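Local coordinates for uncharacterized protein Cgl0159 (Corynebacterium glutamicum, PDB 3FOK) that is of unknown function but folds as a TIM barrel and belongs to the Cgl0159-like family, at residues K43-A48 and R274-P279; P83-V88 and D105-V110. All coordinates share one frame; numbering follows the deposited sequence.

Contact 1. Residues K43-A48 and R274-P279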
loop_
_atom_site.group_PDB
_atom_site.type_symbol
_atom_site.label_atom_id
_atom_site.label_comp_id
_atom_site.label_asym_id
_atom_site.label_seq_id
_atom_site.Cartn_x
_atom_site.Cartn_y
_atom_site.Cartn_z
ATOM N N LYS A 43 -13.161 -0.461 39.936
ATOM C CA LYS A 43 -12.584 -1.700 39.425
ATOM C C LYS A 43 -13.377 -2.247 38.247
ATOM O O LYS A 43 -14.549 -1.908 38.059
ATOM C CB LYS A 43 -12.509 -2.755 40.529
ATOM C CG LYS A 43 -11.209 -2.744 41.327
ATOM C CD LYS A 43 -11.006 -1.442 42.076
ATOM C CE LYS A 43 -9.781 -1.512 42.977
ATOM N NZ LYS A 43 -8.525 -1.750 42.207
ATOM N N LEU A 44 -12.735 -3.108 37.461
ATOM C CA LEU A 44 -13.368 -3.683 36.284
ATOM C C LEU A 44 -13.056 -5.173 36.162
ATOM O O LEU A 44 -11.918 -5.596 36.361
ATOM C CB LEU A 44 -12.872 -2.933 35.042
ATOM C CG LEU A 44 -13.701 -2.875 33.761
ATOM C CD1 LEU A 44 -15.039 -2.199 34.034
ATOM C CD2 LEU A 44 -12.925 -2.097 32.707
ATOM N N PHE A 45 -14.077 -5.966 35.849
ATOM C CA PHE A 45 -13.920 -7.410 35.675
ATOM C C PHE A 45 -14.593 -7.803 34.369
ATOM O O PHE A 45 -15.813 -7.711 34.233
ATOM C CB PHE A 45 -14.539 -8.168 36.855
ATOM C CG PHE A 45 -14.591 -9.665 36.671
ATOM C CD1 PHE A 45 -13.599 -10.338 35.960
ATOM C CD2 PHE A 45 -15.625 -10.407 37.235
ATOM C CE1 PHE A 45 -13.638 -11.728 35.816
ATOM C CE2 PHE A 45 -15.672 -11.788 37.099
ATOM C CZ PHE A 45 -14.676 -12.452 36.387
ATOM N N ILE A 46 -13.782 -8.240 33.411
ATOM C CA ILE A 46 -14.275 -8.611 32.093
ATOM C C ILE A 46 -13.903 -10.035 31.691
ATOM O O ILE A 46 -12.763 -10.467 31.882
ATOM C CB ILE A 46 -13.733 -7.615 31.049
ATOM C CG1 ILE A 46 -14.382 -6.250 31.282
ATOM C CG2 ILE A 46 -13.990 -8.123 29.633
ATOM C CD1 ILE A 46 -13.802 -5.138 30.450
ATOM N N VAL A 47 -14.871 -10.763 31.139
ATOM C CA VAL A 47 -14.627 -12.131 30.705
ATOM C C VAL A 47 -14.321 -12.132 29.208
ATOM O O VAL A 47 -15.072 -11.575 28.408
ATOM C CB VAL A 47 -15.843 -13.034 30.986
ATOM C CG1 VAL A 47 -15.419 -14.488 30.907
ATOM C CG2 VAL A 47 -16.425 -12.720 32.358
ATOM N N ALA A 48 -13.214 -12.767 28.838
ATOM C CA ALA A 48 -12.764 -12.813 27.450
ATOM C C ALA A 48 -13.091 -14.090 26.682
ATOM O O ALA A 48 -13.000 -15.198 27.215
ATOM C CB ALA A 48 -11.264 -12.567 27.406
ATOM N N ARG A 274 -9.949 -18.023 29.230
ATOM C CA ARG A 274 -9.693 -19.460 29.301
ATOM C C ARG A 274 -9.929 -20.101 30.677
ATOM O O ARG A 274 -10.590 -21.131 30.780
ATOM C CB ARG A 274 -8.253 -19.757 28.854
ATOM C CG ARG A 274 -7.800 -19.072 27.551
ATOM C CD ARG A 274 -6.899 -17.855 27.822
ATOM N NE ARG A 274 -7.619 -16.711 28.388
ATOM C CZ ARG A 274 -7.039 -15.602 28.829
ATOM N NH1 ARG A 274 -5.730 -15.475 28.783
ATOM N NH2 ARG A 274 -7.771 -14.617 29.305
ATOM N N THR A 275 -9.389 -19.493 31.730
ATOM C CA THR A 275 -9.515 -20.034 33.084
ATOM C C THR A 275 -10.894 -19.980 33.746
ATOM O O THR A 275 -11.284 -20.919 34.444
ATOM C CB THR A 275 -8.484 -19.366 34.024
ATOM O OG1 THR A 275 -7.201 -19.971 33.822
ATOM C CG2 THR A 275 -8.890 -19.516 35.481
ATOM N N LEU A 276 -11.629 -18.895 33.524
ATOM C CA LEU A 276 -12.947 -18.725 34.124
ATOM C C LEU A 276 -14.034 -19.515 33.396
ATOM O O LEU A 276 -14.968 -20.022 34.021
ATOM C CB LEU A 276 -13.288 -17.234 34.177
ATOM C CG LEU A 276 -12.222 -16.414 34.914
ATOM C CD1 LEU A 276 -12.553 -14.937 34.820
ATOM C CD2 LEU A 276 -12.129 -16.861 36.368
ATOM N N LEU A 277 -13.923 -19.594 32.074
ATOM C CA LEU A 277 -14.855 -20.372 31.258
ATOM C C LEU A 277 -14.028 -21.633 31.074
ATOM O O LEU A 277 -12.815 -21.540 30.924
ATOM C CB LEU A 277 -15.063 -19.721 29.893
ATOM C CG LEU A 277 -15.460 -18.248 29.791
ATOM C CD1 LEU A 277 -15.205 -17.764 28.373
ATOM C CD2 LEU A 277 -16.919 -18.065 30.177
ATOM N N TYR A 278 -14.646 -22.806 31.087
ATOM C CA TYR A 278 -13.873 -24.039 30.923
ATOM C C TYR A 278 -12.871 -24.221 32.065
ATOM O O TYR A 278 -11.671 -24.368 31.824
ATOM C CB TYR A 278 -13.081 -24.021 29.611
ATOM C CG TYR A 278 -13.885 -23.638 28.402
ATOM C CD1 TYR A 278 -14.772 -24.537 27.811
ATOM C CD2 TYR A 278 -13.781 -22.358 27.863
ATOM C CE1 TYR A 278 -15.536 -24.166 26.711
ATOM C CE2 TYR A 278 -14.543 -21.977 26.771
ATOM C CZ TYR A 278 -15.418 -22.883 26.200
ATOM O OH TYR A 278 -16.185 -22.497 25.127
ATOM N N PRO A 279 -13.337 -24.180 33.321
ATOM C CA PRO A 279 -12.367 -24.366 34.403
ATOM C C PRO A 279 -11.893 -25.817 34.355
ATOM O O PRO A 279 -12.457 -26.627 33.623
ATOM C CB PRO A 279 -13.184 -24.062 35.655
ATOM C CG PRO A 279 -14.222 -23.097 35.158
ATOM C CD PRO A 279 -14.631 -23.717 33.849
#
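Four apolar side chains, Phe45 and Val47 of strand 44-48 and Leu276 and Leu277 of the loop 274-279, make the tight half of this contact. Phe45, its CG anti to the backbone N (chi1 172°), slants forward from the strand and meets Leu276 tip to tip, so that CD1 of the leucine sits at the edge of the ring, in its plane, with CE1 of Phe45 3.5 Å from CD1 of Leu276. Two residues further along the strand, Val47 points at the loop, and its CG1 lies obliquely across the fork of Leu277, 3.9 Å from CG of Leu277. The same leucine turns CD1 over the end of the strand, where it lies 3.6 Å from Ala48 O.

In the TIM barrel this is the outer side of strand 44-48; the loop 274-279 follows the neighbouring strand 267-272 and leads to helix 284-295. Each leucine lies between the strand and a helix: Leu276 touches Ala291 of helix 284-295, and Leu277 shares Met76 of helix 69-81 with Val47.

Packing loosens toward Arg274, which is partly exposed. Its CB is directed away from the strand, yet the long side chain curls back and brings NH2 only to 4.5 Å from CB of Ala48, an oblique, loose van der Waals approach. The arginine side chain also touches His51.

Contact 2. Residues P83-V88 and D105-V110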
loop_
_atom_site.group_PDB
_atom_site.type_symbol
_atom_site.label_atom_id
_atom_site.label_comp_id
_atom_site.label_asym_id
_atom_site.label_seq_id
_atom_site.Cartn_x
_atom_site.Cartn_y
_atom_site.Cartn_z
ATOM N N PRO A 83 -23.119 -11.880 39.687
ATOM C CA PRO A 83 -22.865 -10.505 40.119
ATOM C C PRO A 83 -21.361 -10.259 40.138
ATOM O O PRO A 83 -20.584 -11.160 40.466
ATOM C CB PRO A 83 -23.485 -10.462 41.514
ATOM C CG PRO A 83 -23.303 -11.871 42.000
ATOM C CD PRO A 83 -23.699 -12.676 40.783
ATOM N N GLY A 84 -20.950 -9.051 39.766
ATOM C CA GLY A 84 -19.533 -8.743 39.762
ATOM C C GLY A 84 -18.899 -8.676 38.385
ATOM O O GLY A 84 -17.849 -8.055 38.226
ATOM N N VAL A 85 -19.510 -9.314 37.389
ATOM C CA VAL A 85 -18.953 -9.280 36.037
ATOM C C VAL A 85 -19.459 -8.040 35.299
ATOM O O VAL A 85 -20.639 -7.927 34.966
ATOM C CB VAL A 85 -19.306 -10.563 35.230
ATOM C CG1 VAL A 85 -18.850 -11.791 35.993
ATOM C CG2 VAL A 85 -20.797 -10.630 34.957
ATOM N N ASP A 86 -18.546 -7.111 35.049
ATOM C CA ASP A 86 -18.883 -5.863 34.384
ATOM C C ASP A 86 -19.052 -5.955 32.877
ATOM O O ASP A 86 -19.753 -5.138 32.285
ATOM C CB ASP A 86 -17.821 -4.815 34.714
ATOM C CG ASP A 86 -17.689 -4.584 36.203
ATOM O OD1 ASP A 86 -18.618 -3.997 36.798
ATOM O OD2 ASP A 86 -16.660 -5.001 36.774
ATOM N N GLY A 87 -18.413 -6.933 32.250
ATOM C CA GLY A 87 -18.545 -7.036 30.812
ATOM C C GLY A 87 -17.850 -8.202 30.142
ATOM O O GLY A 87 -17.342 -9.121 30.791
ATOM N N VAL A 88 -17.816 -8.142 28.817
ATOM C CA VAL A 88 -17.217 -9.194 28.015
ATOM C C VAL A 88 -16.359 -8.651 26.875
ATOM O O VAL A 88 -16.612 -7.567 26.351
ATOM C CB VAL A 88 -18.327 -10.103 27.429
ATOM C CG1 VAL A 88 -19.382 -9.249 26.739
ATOM C CG2 VAL A 88 -17.736 -11.099 26.451
ATOM N N ASP A 105 -27.174 -5.852 28.617
ATOM C CA ASP A 105 -27.678 -4.626 29.230
ATOM C C ASP A 105 -26.846 -4.327 30.467
ATOM O O ASP A 105 -26.605 -5.215 31.282
ATOM C CB ASP A 105 -29.142 -4.775 29.652
ATOM C CG ASP A 105 -30.084 -4.876 28.474
ATOM O OD1 ASP A 105 -29.992 -4.026 27.566
ATOM O OD2 ASP A 105 -30.926 -5.799 28.466
ATOM N N ASP A 106 -26.409 -3.078 30.607
ATOM C CA ASP A 106 -25.609 -2.672 31.759
ATOM C C ASP A 106 -24.278 -3.400 31.839
ATOM O O ASP A 106 -23.732 -3.595 32.924
ATOM C CB ASP A 106 -26.383 -2.912 33.056
ATOM C CG ASP A 106 -27.490 -1.902 33.271
ATOM O OD1 ASP A 106 -28.368 -2.164 34.123
ATOM O OD2 ASP A 106 -27.480 -0.843 32.602
ATOM N N LYS A 107 -23.755 -3.813 30.694
ATOM C CA LYS A 107 -22.478 -4.507 30.678
ATOM C C LYS A 107 -21.482 -3.730 29.835
ATOM O O LYS A 107 -21.857 -2.865 29.042
ATOM C CB LYS A 107 -22.643 -5.926 30.119
ATOM C CG LYS A 107 -23.533 -6.838 30.969
ATOM C CD LYS A 107 -22.888 -7.208 32.299
ATOM C CE LYS A 107 -23.795 -8.130 33.106
ATOM N NZ LYS A 107 -23.146 -8.642 34.349
ATOM N N ILE A 108 -20.207 -4.041 30.025
ATOM C CA ILE A 108 -19.139 -3.398 29.287
ATOM C C ILE A 108 -18.746 -4.303 28.133
ATOM O O ILE A 108 -18.411 -5.468 28.337
ATOM C CB ILE A 108 -17.912 -3.170 30.188
ATOM C CG1 ILE A 108 -18.245 -2.122 31.250
ATOM C CG2 ILE A 108 -16.710 -2.741 29.347
ATOM C CD1 ILE A 108 -18.718 -0.800 30.674
ATOM N N VAL A 109 -18.801 -3.772 26.917
ATOM C CA VAL A 109 -18.436 -4.562 25.751
ATOM C C VAL A 109 -17.064 -4.146 25.239
ATOM O O VAL A 109 -16.842 -2.974 24.916
ATOM C CB VAL A 109 -19.435 -4.388 24.597
ATOM C CG1 VAL A 109 -19.150 -5.426 23.523
ATOM C CG2 VAL A 109 -20.857 -4.512 25.107
ATOM N N VAL A 110 -16.149 -5.107 25.176
ATOM C CA VAL A 110 -14.803 -4.848 24.682
ATOM C C VAL A 110 -14.658 -5.584 23.356
ATOM O O VAL A 110 -14.914 -6.789 23.274
ATOM C CB VAL A 110 -13.725 -5.375 25.648
ATOM C CG1 VAL A 110 -12.348 -4.889 25.206
ATOM C CG2 VAL A 110 -14.023 -4.917 27.063
#
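Lys107 runs alongside the backbone of 83-88 and ends on a carbonyl of that segment. Its CB starts 3.7 Å from Asp86 O; CG leaves anti to the lysine's own carbonyl carbon, and a bend at chi2 (-69°) turns the chain so that CD comes to 3.6 Å from Val85 O. CE stays near that same oxygen, and with the last two torsions extended NZ arrives 2.7 Å from Val85 O, hydrogen-bonded in the plane of the carbonyl. CG2 of Val85 lies beside the ammonium group, which is also held by Leu80 O, so two backbone oxygens grip the tip.

Beyond the lysine the segments become adjacent parallel strands, 87-90 and 108-112, of the TIM barrel, joined through helix 92-100 in a beta-alpha-beta unit. Ile108 N donates to a lone pair of Asp86 O at a short 2.6 Å. Val88 N then bonds to Ile108 O, almost along the C=O axis, and Val110 N reaches Val88 O at 2.8 Å in the straightest bond of the ladder (167° at the hydrogen). Gly87 draws unusually close to Ile108: the two CA atoms are 4.0 Å apart, and CA of Gly87 stands 2.9 Å from Ile108 O, where a CB would collide with that oxygen. Val88 and Val109 share the sheet face that packs on Ile95 of helix 92-100, whereas Ile108 projects from the other face, toward Ile46. OD1 of Asp86 lies 6.9 Å from NZ of Lys107, not in contact with it, and is salt-bridged to Arg35.

How the contacts relate
Both contacts are largely buried, and they meet where strand 44-48 pairs with strand 87-90 in the barrel sheet. Contact 1 loosens at the partly exposed Arg274; contact 2 has its partly exposed part at Lys107, before the strands begin. Contact 2 is nested within the chain loop that contact 1 closes. Contact 1 sets a loop against the outer side of a strand and relies on apolar side chains, whereas contact 2 joins neighbouring strands through backbone hydrogen bonds, with a lysine added at the end. The seam between them combines both kinds. Val47 N is probably hydrogen-bonded to Gly87 O at 3.0 Å and Phe45 N to the Asp86 carboxylate, while the Phe45 ring packs against Val85.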